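Local coordinates for protein sulfite dehydrogenase (Paracoccus pantotrophus, PDB 2XTS) that oxidises protein-bound sulfane sulfur in the Sox system, as the molybdenum-cofactor subunit of the molybdohaem enzyme SoxCD, at residues L339-A344 / N371-W376; G125-G130 / V384-I389; V300-D305 / F327-D332. All blocks are in the same frame, centred on the assembly; numbering follows the deposited sequence.

Contact 1: residues L339-A344 / N371-W376; sequences LLQSRA and NGIQTW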
loop_
_atom_site.group_PDB
_atom_site.type_symbol
_atom_site.label_atom_id
_atom_site.label_comp_id
_atom_site.label_asym_id
_atom_site.label_seq_id
_atom_site.Cartn_x
_atom_site.Cartn_y
_atom_site.Cartn_z
ATOM N N LEU A 339 -30.167 6.286 -12.408
ATOM C CA LEU A 339 -29.668 7.355 -11.557
ATOM C C LEU A 339 -29.081 6.691 -10.327
ATOM O O LEU A 339 -29.780 6.357 -9.368
ATOM C CB LEU A 339 -30.778 8.338 -11.200
ATOM C CG LEU A 339 -31.248 9.228 -12.352
ATOM C CD1 LEU A 339 -32.577 9.876 -11.965
ATOM C CD2 LEU A 339 -30.204 10.269 -12.765
ATOM N N LEU A 340 -27.768 6.499 -10.360
ATOM C CA LEU A 340 -27.096 5.752 -9.299
ATOM C C LEU A 340 -26.798 6.653 -8.119
ATOM O O LEU A 340 -26.300 7.766 -8.298
ATOM C CB LEU A 340 -25.763 5.169 -9.785
ATOM C CG LEU A 340 -25.767 4.232 -10.980
ATOM C CD1 LEU A 340 -24.355 3.828 -11.309
ATOM C CD2 LEU A 340 -26.644 3.018 -10.707
ATOM N N GLN A 341 -27.046 6.145 -6.915
ATOM C CA GLN A 341 -26.678 6.823 -5.684
ATOM C C GLN A 341 -26.227 5.804 -4.652
ATOM O O GLN A 341 -26.691 4.655 -4.667
ATOM C CB GLN A 341 -27.869 7.571 -5.099
ATOM C CG GLN A 341 -28.434 8.680 -5.952
ATOM C CD GLN A 341 -29.556 9.421 -5.277
ATOM O OE1 GLN A 341 -30.226 8.898 -4.398
ATOM N NE2 GLN A 341 -29.742 10.679 -5.683
ATOM N N SER A 342 -25.355 6.237 -3.747
ATOM C CA SER A 342 -25.007 5.458 -2.594
ATOM C C SER A 342 -25.225 6.295 -1.336
ATOM O O SER A 342 -25.043 7.526 -1.343
ATOM C CB SER A 342 -23.582 4.935 -2.688
ATOM O OG SER A 342 -22.620 5.968 -2.793
ATOM N N ARG A 343 -25.600 5.616 -0.262
ATOM C CA ARG A 343 -25.923 6.268 1.015
ATOM C C ARG A 343 -25.309 5.466 2.159
ATOM O O ARG A 343 -25.734 4.330 2.415
ATOM C CB ARG A 343 -27.439 6.363 1.177
ATOM C CG ARG A 343 -27.944 7.009 2.432
ATOM C CD ARG A 343 -29.478 7.018 2.406
ATOM N NE ARG A 343 -30.050 5.675 2.533
ATOM C CZ ARG A 343 -31.343 5.381 2.406
ATOM N NH1 ARG A 343 -32.220 6.326 2.088
ATOM N NH2 ARG A 343 -31.760 4.129 2.560
ATOM N N ALA A 344 -24.313 6.055 2.828
ATOM C CA ALA A 344 -23.640 5.402 3.948
ATOM C C ALA A 344 -24.375 5.565 5.271
ATOM O O ALA A 344 -25.016 6.595 5.508
ATOM C CB ALA A 344 -22.256 5.963 4.102
ATOM N N ASN A 371 -20.723 16.290 2.419
ATOM C CA ASN A 371 -20.879 14.841 2.387
ATOM C C ASN A 371 -22.182 14.398 1.716
ATOM O O ASN A 371 -22.615 13.267 1.910
ATOM C CB ASN A 371 -20.729 14.197 3.769
ATOM C CG ASN A 371 -21.773 14.639 4.761
ATOM O OD1 ASN A 371 -22.148 15.810 4.829
ATOM N ND2 ASN A 371 -22.245 13.682 5.569
ATOM N N GLY A 372 -22.791 15.259 0.905
ATOM C CA GLY A 372 -24.051 14.929 0.262
ATOM C C GLY A 372 -23.961 13.739 -0.687
ATOM O O GLY A 372 -22.937 13.461 -1.299
ATOM N N ILE A 373 -25.076 13.027 -0.815
ATOM C CA ILE A 373 -25.194 11.900 -1.726
ATOM C C ILE A 373 -24.910 12.347 -3.142
ATOM O O ILE A 373 -25.475 13.318 -3.626
ATOM C CB ILE A 373 -26.610 11.258 -1.620
ATOM C CG1 ILE A 373 -26.788 10.561 -0.268
ATOM C CG2 ILE A 373 -26.923 10.300 -2.751
ATOM C CD1 ILE A 373 -28.246 10.182 0.036
ATOM N N GLN A 374 -24.027 11.610 -3.804
ATOM C CA GLN A 374 -23.672 11.820 -5.198
ATOM C C GLN A 374 -24.591 11.004 -6.111
ATOM O O GLN A 374 -24.896 9.849 -5.814
ATOM C CB GLN A 374 -22.217 11.354 -5.413
ATOM C CG GLN A 374 -21.742 11.444 -6.858
ATOM C CD GLN A 374 -21.664 12.863 -7.393
ATOM O OE1 GLN A 374 -22.312 13.233 -8.394
ATOM N NE2 GLN A 374 -20.898 13.675 -6.730
ATOM N N THR A 375 -25.020 11.599 -7.216
ATOM C CA THR A 375 -25.835 10.926 -8.215
ATOM C C THR A 375 -25.051 10.808 -9.511
ATOM O O THR A 375 -24.438 11.781 -9.972
ATOM C CB THR A 375 -27.091 11.733 -8.514
ATOM O OG1 THR A 375 -27.788 12.011 -7.291
ATOM C CG2 THR A 375 -28.039 11.001 -9.469
ATOM N N TRP A 376 -25.076 9.618 -10.108
ATOM C CA TRP A 376 -24.578 9.428 -11.469
ATOM C C TRP A 376 -25.738 9.109 -12.411
ATOM O O TRP A 376 -26.528 8.183 -12.154
ATOM C CB TRP A 376 -23.601 8.251 -11.602
ATOM C CG TRP A 376 -22.384 8.287 -10.747
ATOM C CD1 TRP A 376 -21.920 7.237 -10.013
ATOM C CD2 TRP A 376 -21.451 9.374 -10.521
ATOM N NE1 TRP A 376 -20.774 7.587 -9.358
ATOM C CE2 TRP A 376 -20.461 8.886 -9.652
ATOM C CE3 TRP A 376 -21.335 10.682 -11.000
ATOM C CZ2 TRP A 376 -19.411 9.674 -9.213
ATOM C CZ3 TRP A 376 -20.284 11.457 -10.577
ATOM C CH2 TRP A 376 -19.343 10.958 -9.696
HETATM O O HOH W 1 -23.534 8.216 -7.562
HETATM O O HOH W 2 -23.067 9.316 -2.261
HETATM O O HOH W 3 -22.379 7.664 -5.235
#
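Strand 339-344 pairs antiparallel with the start of strand 375-378, reached through the loop that carries Ile373, in the sheet of the Mo-co oxidoreductase dimerisation domain, an E-set (immunoglobulin-like) module. Backbone bonding is concentrated at one end, where Leu340 and Trp376 form a hydrogen-bonded pair. Leu340 N donates to Trp376 O at 2.8 Å, and Trp376 N returns the bond to Leu340 O at 2.9 Å; both donors lie in the plane of the carbonyl they meet. Toward Ile373 the backbones diverge and water bridges them: water 1 donates to both Leu340 O and Gln374 O, while water 2 donates to Ser342 O and accepts from Gln374 N. Ser342 N is buried here without a partner.

Apolar contacts line both faces. Leu340 CB and Trp376 CB are 4.2 Å apart, and the indole runs on to bond through NE1 with Ile268 O. On the face of Gln341 and Thr375, Ile373 crosses the Gln341 chain at about a right angle, its CG2 3.7 Å from Gln341 CB. Its other branch ends in CD1, which lies along the aliphatic part of Arg343, 4.0 Å from Arg343 CG; the guanidinium turns away, to Asp301 and to Cys164 O of the cytochrome chain.

One side-chain bond completes the contact. The Gln341 and Thr375 side chains run alongside each other from neighbouring strands, and the Gln341 chain is extended beyond CG (chi2 -177°). This carries Gln341 NE2 to within 2.9 Å of Thr375 OG1, which accepts the N-H nearly in the amide plane, at 161°.

Contact 2: residues G125-G130 / V384-I389; sequences GMEWGG and VENVEI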
loop_
_atom_site.group_PDB
_atom_site.type_symbol
_atom_site.label_atom_id
_atom_site.label_comp_id
_atom_site.label_asym_id
_atom_site.label_seq_id
_atom_site.Cartn_x
_atom_site.Cartn_y
_atom_site.Cartn_z
ATOM N N GLY A 125 -16.217 20.336 -2.313
ATOM C CA GLY A 125 -16.671 21.686 -1.993
ATOM C C GLY A 125 -17.098 22.463 -3.224
ATOM O O GLY A 125 -18.019 23.288 -3.168
ATOM N N MET A 126 -16.467 22.180 -4.355
ATOM C CA MET A 126 -16.842 22.808 -5.631
ATOM C C MET A 126 -18.236 22.389 -6.084
ATOM O O MET A 126 -18.780 22.974 -7.018
ATOM C CB MET A 126 -15.809 22.522 -6.746
ATOM C CG MET A 126 -15.838 21.122 -7.345
ATOM S SD MET A 126 -15.265 19.794 -6.275
ATOM C CE MET A 126 -13.489 20.154 -6.162
ATOM N N GLU A 127 -18.773 21.336 -5.475
ATOM C CA GLU A 127 -20.116 20.803 -5.781
ATOM C C GLU A 127 -21.209 21.319 -4.858
ATOM O O GLU A 127 -22.357 20.919 -4.987
ATOM C CB GLU A 127 -20.101 19.272 -5.750
ATOM C CG GLU A 127 -19.077 18.628 -6.672
ATOM C CD GLU A 127 -19.446 18.766 -8.120
ATOM O OE1 GLU A 127 -20.496 18.187 -8.491
ATOM O OE2 GLU A 127 -18.681 19.401 -8.887
ATOM N N TRP A 128 -20.890 22.240 -3.956
ATOM C CA TRP A 128 -21.910 22.766 -3.051
ATOM C C TRP A 128 -23.046 23.441 -3.810
ATOM O O TRP A 128 -24.198 23.373 -3.396
ATOM C CB TRP A 128 -21.326 23.769 -2.063
ATOM C CG TRP A 128 -20.946 23.177 -0.738
ATOM C CD1 TRP A 128 -19.711 23.220 -0.149
ATOM C CD2 TRP A 128 -21.816 22.519 0.187
ATOM N NE1 TRP A 128 -19.766 22.636 1.095
ATOM C CE2 TRP A 128 -21.043 22.182 1.313
ATOM C CE3 TRP A 128 -23.170 22.174 0.174
ATOM C CZ2 TRP A 128 -21.579 21.533 2.415
ATOM C CZ3 TRP A 128 -23.692 21.527 1.275
ATOM C CH2 TRP A 128 -22.904 21.219 2.381
ATOM N N GLY A 129 -22.709 24.117 -4.896
ATOM C CA GLY A 129 -23.657 24.954 -5.618
ATOM C C GLY A 129 -24.164 24.340 -6.900
ATOM O O GLY A 129 -24.823 25.027 -7.691
ATOM N N GLY A 130 -23.869 23.065 -7.139
ATOM C CA GLY A 130 -24.271 22.408 -8.381
ATOM C C GLY A 130 -23.328 21.302 -8.767
ATOM O O GLY A 130 -22.573 20.805 -7.945
ATOM N N VAL A 384 -21.632 8.146 -18.482
ATOM C CA VAL A 384 -22.058 8.401 -17.113
ATOM C C VAL A 384 -21.785 9.867 -16.788
ATOM O O VAL A 384 -20.693 10.363 -17.054
ATOM C CB VAL A 384 -21.298 7.479 -16.127
ATOM C CG1 VAL A 384 -21.736 7.721 -14.713
ATOM C CG2 VAL A 384 -21.480 6.008 -16.503
ATOM N N GLU A 385 -22.771 10.552 -16.197
ATOM C CA GLU A 385 -22.642 11.975 -15.879
ATOM C C GLU A 385 -22.835 12.277 -14.405
ATOM O O GLU A 385 -23.643 11.660 -13.702
ATOM C CB GLU A 385 -23.698 12.779 -16.662
ATOM C CG GLU A 385 -23.403 12.979 -18.139
ATOM C CD GLU A 385 -24.293 14.006 -18.815
ATOM O OE1 GLU A 385 -24.739 14.940 -18.129
ATOM O OE2 GLU A 385 -24.504 13.889 -20.041
ATOM N N ASN A 386 -22.104 13.292 -13.948
ATOM C CA ASN A 386 -22.353 13.972 -12.697
ATOM C C ASN A 386 -23.540 14.911 -12.883
ATOM O O ASN A 386 -23.494 15.809 -13.740
ATOM C CB ASN A 386 -21.126 14.803 -12.326
ATOM C CG ASN A 386 -21.322 15.617 -11.064
ATOM O OD1 ASN A 386 -22.265 15.391 -10.305
ATOM N ND2 ASN A 386 -20.471 16.616 -10.875
ATOM N N VAL A 387 -24.618 14.648 -12.150
ATOM C CA VAL A 387 -25.835 15.447 -12.179
ATOM C C VAL A 387 -26.315 15.737 -10.780
ATOM O O VAL A 387 -25.945 15.044 -9.857
ATOM C CB VAL A 387 -26.980 14.742 -12.973
ATOM C CG1 VAL A 387 -26.541 14.479 -14.406
ATOM C CG2 VAL A 387 -27.442 13.479 -12.300
ATOM N N GLU A 388 -27.157 16.766 -10.637
ATOM C CA GLU A 388 -28.075 16.883 -9.494
ATOM C C GLU A 388 -29.459 16.534 -9.981
ATOM O O GLU A 388 -29.779 16.755 -11.150
ATOM C CB GLU A 388 -28.118 18.286 -8.894
ATOM C CG GLU A 388 -26.839 18.695 -8.238
ATOM C CD GLU A 388 -26.965 19.929 -7.364
ATOM O OE1 GLU A 388 -28.005 20.617 -7.392
ATOM O OE2 GLU A 388 -26.007 20.267 -6.644
ATOM N N ILE A 389 -30.264 16.008 -9.074
ATOM C CA ILE A 389 -31.660 15.738 -9.340
ATOM C C ILE A 389 -32.512 16.347 -8.225
ATOM O O ILE A 389 -32.063 16.510 -7.095
ATOM C CB ILE A 389 -31.954 14.224 -9.486
ATOM C CG1 ILE A 389 -31.526 13.438 -8.248
ATOM C CG2 ILE A 389 -31.341 13.693 -10.775
ATOM C CD1 ILE A 389 -31.993 11.977 -8.307
HETATM O O HOH W 4 -27.826 23.294 -7.356
#
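Glu127 sets CG anti to its carbonyl carbon and then bends at chi2 (-71°), while Asn386 holds CG anti to its backbone N (chi1 177°), so that carboxylate and amide meet tip to tip. Asn386 ND2 donates to Glu127 OE1 at 2.9 Å in a nearly straight bond, 169° at the hydrogen. The acceptor lies in the plane of the amide, whereas the donor stands above the carboxylate plane. The second carboxylate oxygen, Glu127 OE2, accepts from Gln132 N and Leu133 N, so three N-H groups grip the carboxylate at both oxygens. Asn386 ND2 also bonds Leu133 O. An alanine at Glu127 would take away one of the two acceptors of Asn386 ND2, and the acceptor of the Gln132 and Leu133 N-H groups, and would probably loosen the loop against the strand.

Glu388, its chain extended beyond CG, reaches the turn of residues 127-130, where OE2 lies 3.3 Å from Gly130 CA. At the backbone angles of Gly130 a CB would collide with the carbonyl O of Gly129, so only glycine fits comfortably. Water 4 donates to Glu388 OE1 at 2.7 Å and, weakly, to Gly129 O. Glu127 OE1 and Glu388 OE2 are 6.2 Å apart; the positive charges of Lys355 and Arg359, both salt-bridged to Glu388 OE2, probably ease their mutual repulsion.

The contact thus fastens a loop of the molybdopterin-binding domain to strand 384-389. Helix 355-362 supplies Lys355 and Arg359, helix 136-140 packs Thr139 on Glu127 and Asn386, and the strand lies between strand 375-378 and an antiparallel strand of the cytochrome chain.

Contact 3: residues V300-D305 / F327-D332; sequences VDVSLD and FHLDID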
loop_
_atom_site.group_PDB
_atom_site.type_symbol
_atom_site.label_atom_id
_atom_site.label_comp_id
_atom_site.label_asym_id
_atom_site.label_seq_id
_atom_site.Cartn_x
_atom_site.Cartn_y
_atom_site.Cartn_z
ATOM N N VAL A 300 -24.022 0.263 3.549
ATOM C CA VAL A 300 -24.183 1.164 2.430
ATOM C C VAL A 300 -25.368 0.711 1.603
ATOM O O VAL A 300 -25.450 -0.441 1.217
ATOM C CB VAL A 300 -22.920 1.251 1.529
ATOM C CG1 VAL A 300 -23.121 2.301 0.439
ATOM C CG2 VAL A 300 -21.674 1.530 2.374
ATOM N N ASP A 301 -26.293 1.634 1.356
ATOM C CA ASP A 301 -27.433 1.379 0.465
ATOM C C ASP A 301 -27.136 1.983 -0.908
ATOM O O ASP A 301 -26.513 3.045 -0.991
ATOM C CB ASP A 301 -28.716 1.960 1.039
ATOM C CG ASP A 301 -29.100 1.343 2.371
ATOM O OD1 ASP A 301 -28.782 0.174 2.640
ATOM O OD2 ASP A 301 -29.726 2.077 3.166
ATOM N N VAL A 302 -27.583 1.321 -1.963
ATOM C CA VAL A 302 -27.413 1.762 -3.329
ATOM C C VAL A 302 -28.792 1.887 -3.995
ATOM O O VAL A 302 -29.661 1.018 -3.807
ATOM C CB VAL A 302 -26.492 0.791 -4.084
ATOM C CG1 VAL A 302 -26.515 1.073 -5.577
ATOM C CG2 VAL A 302 -25.095 0.888 -3.553
ATOM N N SER A 303 -28.997 2.970 -4.734
ATOM C CA SER A 303 -30.194 3.149 -5.540
ATOM C C SER A 303 -29.821 3.209 -6.999
ATOM O O SER A 303 -28.785 3.768 -7.354
ATOM C CB SER A 303 -30.927 4.427 -5.132
ATOM O OG SER A 303 -32.095 4.654 -5.927
ATOM N N LEU A 304 -30.660 2.621 -7.853
ATOM C CA LEU A 304 -30.518 2.746 -9.290
ATOM C C LEU A 304 -31.477 3.754 -9.903
ATOM O O LEU A 304 -31.426 3.965 -11.118
ATOM C CB LEU A 304 -30.751 1.384 -9.969
ATOM C CG LEU A 304 -30.064 0.159 -9.342
ATOM C CD1 LEU A 304 -30.394 -1.058 -10.180
ATOM C CD2 LEU A 304 -28.546 0.370 -9.203
ATOM N N ASP A 305 -32.370 4.317 -9.077
ATOM C CA ASP A 305 -33.475 5.126 -9.577
ATOM C C ASP A 305 -33.584 6.458 -8.861
ATOM O O ASP A 305 -34.665 7.009 -8.692
ATOM C CB ASP A 305 -34.788 4.320 -9.543
ATOM C CG ASP A 305 -35.214 3.900 -8.160
ATOM O OD1 ASP A 305 -34.583 4.295 -7.159
ATOM O OD2 ASP A 305 -36.255 3.188 -8.095
ATOM N N PHE A 327 -17.521 -1.129 -0.814
ATOM C CA PHE A 327 -18.805 -1.815 -0.998
ATOM C C PHE A 327 -19.023 -2.206 -2.437
ATOM O O PHE A 327 -18.479 -1.593 -3.362
ATOM C CB PHE A 327 -20.010 -0.977 -0.500
ATOM C CG PHE A 327 -20.283 0.279 -1.297
ATOM C CD1 PHE A 327 -21.131 0.257 -2.399
ATOM C CD2 PHE A 327 -19.709 1.488 -0.935
ATOM C CE1 PHE A 327 -21.376 1.417 -3.124
ATOM C CE2 PHE A 327 -19.962 2.659 -1.660
ATOM C CZ PHE A 327 -20.786 2.624 -2.745
ATOM N N HIS A 328 -19.835 -3.248 -2.620
ATOM C CA HIS A 328 -20.188 -3.747 -3.940
ATOM C C HIS A 328 -21.653 -4.110 -4.013
ATOM O O HIS A 328 -22.235 -4.588 -3.041
ATOM C CB HIS A 328 -19.423 -5.007 -4.314
ATOM C CG HIS A 328 -17.953 -4.805 -4.466
ATOM N ND1 HIS A 328 -17.362 -4.199 -5.555
ATOM C CD2 HIS A 328 -16.941 -5.176 -3.651
ATOM C CE1 HIS A 328 -16.049 -4.172 -5.377
ATOM N NE2 HIS A 328 -15.771 -4.757 -4.229
ATOM N N LEU A 329 -22.225 -3.900 -5.191
ATOM C CA LEU A 329 -23.546 -4.426 -5.527
ATOM C C LEU A 329 -23.469 -4.898 -6.961
ATOM O O LEU A 329 -23.089 -4.145 -7.854
ATOM C CB LEU A 329 -24.662 -3.378 -5.373
ATOM C CG LEU A 329 -26.101 -3.858 -5.635
ATOM C CD1 LEU A 329 -26.604 -4.691 -4.461
ATOM C CD2 LEU A 329 -27.078 -2.740 -5.934
ATOM N N ASP A 330 -23.795 -6.176 -7.173
ATOM C CA ASP A 330 -23.802 -6.743 -8.497
ATOM C C ASP A 330 -25.202 -6.687 -9.052
ATOM O O ASP A 330 -26.140 -7.133 -8.398
ATOM C CB ASP A 330 -23.266 -8.160 -8.423
ATOM C CG ASP A 330 -21.833 -8.189 -7.902
ATOM O OD1 ASP A 330 -20.975 -7.603 -8.595
ATOM O OD2 ASP A 330 -21.564 -8.804 -6.835
ATOM N N ILE A 331 -25.340 -6.130 -10.253
ATOM C CA ILE A 331 -26.653 -6.079 -10.925
ATOM C C ILE A 331 -26.600 -6.671 -12.329
ATOM O O ILE A 331 -25.531 -6.953 -12.868
ATOM C CB ILE A 331 -27.233 -4.630 -10.964
ATOM C CG1 ILE A 331 -26.465 -3.737 -11.955
ATOM C CG2 ILE A 331 -27.258 -4.029 -9.561
ATOM C CD1 ILE A 331 -27.211 -2.442 -12.335
ATOM N N ASP A 332 -27.784 -6.843 -12.918
ATOM C CA ASP A 332 -27.911 -7.254 -14.303
ATOM C C ASP A 332 -28.479 -6.058 -15.064
ATOM O O ASP A 332 -29.673 -5.785 -14.987
ATOM C CB ASP A 332 -28.832 -8.481 -14.367
ATOM C CG ASP A 332 -28.940 -9.085 -15.750
ATOM O OD1 ASP A 332 -28.482 -8.474 -16.732
ATOM O OD2 ASP A 332 -29.511 -10.194 -15.846
#
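Inside the E-set (immunoglobulin-like) dimerisation domain, strands 297-303 and 325-333 face each other across the apolar inner side of the sheet, buried at the Val300-Phe327 end, more open toward Leu304 and Ile331, and without hydrogen bonds. The axes of segments 300-303 and 327-332 approach to 8.5 Å and their directions differ by 37°. Phe327 gives the largest single share. Its CG is wedged between backbone N and C (chi1 67°), which presents a ring face to Val300. Val300 CG1 lies over the ring centre, 3.7 Å from the centroid and 7° off the normal, a CH-pi contact. Val302 CG2 approaches the same ring obliquely, 3.8 Å from Phe327 CE1.

The other branch of Val302 reaches the next inward-facing residue: CG1 meets Leu329 CD2 at 3.9 Å, the side chains passing alongside and running opposite ways. At the far end Leu304 and Ile331 touch tip to tip, CD1 to CD1 at 4.1 Å. Where the strand ends, Ser303 OG accepts from Asp305 N in an ST turn.

Strand 311-316 lies between the two in the sheet order. Strand 338-346 packs Ser342 on Val300 and Phe327, and strand 282-291 brings Ala290 to Val300 and Ile286 to Leu304.

In the fold
All three contacts reach one antiparallel sheet, that of the E-set dimerisation domain. Contact 3 comes first along the chain and closes before contact 1 opens; both fall within the long span, residues 130 to 384, bridged by contact 2. Contacts 1 and 3 have centres about 11 Å apart and are joined where strand 338-346 pairs with strand 297-303. Contacts 1 and 2, with centres about 10 Å apart, share the neighbouring strands 375-378 and 384-389. Contacts 2 and 3 do not touch, their centres being about 20 Å apart. The series leads from the domain's apolar inner side through its sheet to the molybdopterin-binding domain and the cytochrome partner.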